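Local coordinates for protein peroxiredoxin (Akkermansia muciniphila, PDB 6KHX) that probably reduces peroxides as a typical 2-Cys peroxiredoxin, cycling through redox-active cysteines in a decameric assembly, at residues Thr51-Phe56 with Gly92-Val97. Sequence-based numbering, arbitrary orientation.
Sequences TELIGF and GGIQGV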
loop_
_atom_site.group_PDB
_atom_site.type_symbol
_atom_site.label_atom_id
_atom_site.label_comp_id
_atom_site.label_asym_id
_atom_site.label_seq_id
_atom_site.Cartn_x
_atom_site.Cartn_y
_atom_site.Cartn_z
ATOM N N THR B 51 -47.594 -15.152 -15.288
ATOM C CA THR B 51 -48.758 -15.125 -14.406
ATOM C C THR B 51 -48.698 -13.938 -13.456
ATOM O O THR B 51 -49.715 -13.277 -13.217
ATOM C CB THR B 51 -48.885 -16.439 -13.638
ATOM O OG1 THR B 51 -47.986 -16.456 -12.523
ATOM C CG2 THR B 51 -48.566 -17.577 -14.559
ATOM N N GLU B 52 -47.510 -13.630 -12.933
ATOM C CA GLU B 52 -47.382 -12.457 -12.071
ATOM C C GLU B 52 -47.654 -11.172 -12.848
ATOM O O GLU B 52 -48.375 -10.286 -12.367
ATOM C CB GLU B 52 -45.996 -12.432 -11.426
ATOM C CG GLU B 52 -45.714 -13.668 -10.579
ATOM C CD GLU B 52 -44.402 -13.589 -9.820
ATOM O OE1 GLU B 52 -44.438 -13.503 -8.572
ATOM O OE2 GLU B 52 -43.337 -13.605 -10.475
ATOM N N LEU B 53 -47.112 -11.062 -14.063
ATOM C CA LEU B 53 -47.314 -9.847 -14.848
ATOM C C LEU B 53 -48.786 -9.654 -15.212
ATOM O O LEU B 53 -49.336 -8.549 -15.086
ATOM C CB LEU B 53 -46.438 -9.880 -16.101
ATOM C CG LEU B 53 -44.948 -9.578 -15.889
ATOM C CD1 LEU B 53 -44.049 -10.401 -16.809
ATOM C CD2 LEU B 53 -44.679 -8.090 -16.077
ATOM N N ILE B 54 -49.444 -10.727 -15.661
ATOM C CA ILE B 54 -50.853 -10.646 -16.028
ATOM C C ILE B 54 -51.713 -10.344 -14.807
ATOM O O ILE B 54 -52.639 -9.528 -14.876
ATOM C CB ILE B 54 -51.296 -11.934 -16.739
ATOM C CG1 ILE B 54 -50.624 -12.026 -18.107
ATOM C CG2 ILE B 54 -52.806 -11.952 -16.904
ATOM C CD1 ILE B 54 -50.703 -13.397 -18.731
ATOM N N GLY B 55 -51.429 -10.988 -13.671
ATOM C CA GLY B 55 -52.196 -10.702 -12.474
ATOM C C GLY B 55 -52.069 -9.256 -12.033
ATOM O O GLY B 55 -53.055 -8.633 -11.631
ATOM N N PHE B 56 -50.858 -8.693 -12.119
ATOM C CA PHE B 56 -50.697 -7.272 -11.818
ATOM C C PHE B 56 -51.497 -6.414 -12.791
ATOM O O PHE B 56 -52.023 -5.359 -12.414
ATOM C CB PHE B 56 -49.219 -6.874 -11.842
ATOM C CG PHE B 56 -48.548 -6.954 -10.497
ATOM C CD1 PHE B 56 -48.852 -6.040 -9.502
ATOM C CD2 PHE B 56 -47.592 -7.923 -10.240
ATOM C CE1 PHE B 56 -48.237 -6.113 -8.265
ATOM C CE2 PHE B 56 -46.973 -7.993 -9.011
ATOM C CZ PHE B 56 -47.294 -7.085 -8.022
ATOM N N GLY B 92 -48.597 -18.522 -23.888
ATOM C CA GLY B 92 -47.585 -18.174 -22.913
ATOM C C GLY B 92 -47.196 -16.713 -22.884
ATOM O O GLY B 92 -46.286 -16.348 -22.131
ATOM N N GLY B 93 -47.869 -15.863 -23.660
ATOM C CA GLY B 93 -47.530 -14.458 -23.734
ATOM C C GLY B 93 -48.192 -13.619 -22.654
ATOM O O GLY B 93 -48.960 -14.100 -21.822
ATOM N N ILE B 94 -47.877 -12.325 -22.683
ATOM C CA ILE B 94 -48.407 -11.373 -21.711
ATOM C C ILE B 94 -49.155 -10.261 -22.438
ATOM O O ILE B 94 -49.055 -9.084 -22.074
ATOM C CB ILE B 94 -47.292 -10.801 -20.814
ATOM C CG1 ILE B 94 -46.181 -10.170 -21.660
ATOM C CG2 ILE B 94 -46.744 -11.875 -19.877
ATOM C CD1 ILE B 94 -45.277 -9.275 -20.873
ATOM N N GLN B 95 -49.915 -10.633 -23.465
ATOM C CA GLN B 95 -50.732 -9.666 -24.186
ATOM C C GLN B 95 -51.666 -8.947 -23.223
ATOM O O GLN B 95 -52.254 -9.560 -22.328
ATOM C CB GLN B 95 -51.547 -10.380 -25.266
ATOM C CG GLN B 95 -52.099 -9.488 -26.361
ATOM C CD GLN B 95 -52.662 -10.296 -27.526
ATOM O OE1 GLN B 95 -51.969 -10.559 -28.513
ATOM N NE2 GLN B 95 -53.923 -10.700 -27.410
ATOM N N GLY B 96 -51.793 -7.633 -23.402
ATOM C CA GLY B 96 -52.662 -6.831 -22.569
ATOM C C GLY B 96 -52.019 -6.215 -21.345
ATOM O O GLY B 96 -52.677 -5.419 -20.659
ATOM N N VAL B 97 -50.771 -6.557 -21.035
ATOM C CA VAL B 97 -50.055 -5.896 -19.949
ATOM C C VAL B 97 -49.656 -4.499 -20.409
ATOM O O VAL B 97 -48.950 -4.339 -21.410
ATOM C CB VAL B 97 -48.837 -6.717 -19.510
ATOM C CG1 VAL B 97 -47.985 -5.921 -18.534
ATOM C CG2 VAL B 97 -49.291 -8.028 -18.881
#
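The helix 48-58 of the peroxiredoxin thioredoxin fold packs here against the loop between helix 78-85 and strand 101-103. The contact is buried and apolar. CG2 of Ile94 touches both helix side chains, 4.3 Å from Leu53 CB and equally far from Ile54 CG1. Val97 turns CG2 to the helix by setting CG1 anti to the backbone N (chi1 171°). Val97 CG2 sits 3.8 Å from Leu53 O and 4.3 Å from Ile54 CG1. Leu53 O is hydrogen-bonded to the hydroxyl of Tyr99. Ile54 extends along its CG1 branch, chi2 165°, and its tip CD1 reaches Gly93 O at 3.6 Å.

As in other peroxiredoxins, the first turn of this helix, just before Pro50, probably carries the peroxidatic cysteine. The loop is folded by a type II beta turn from Ile94 to Val97. The hydrogen bond from Val97 N to Ile94 O, 3.2 Å, closes it. Gly96 takes its third position with positive phi. Ile94 and Val97, its ends, both start toward the helix and touch Leu53 and Ile54. Gln95 starts out away from the helix and is exposed. Trp84 of helix 78-85 touches both Leu53 and Ile94. Leu205 of the second subunit packs on Ile54.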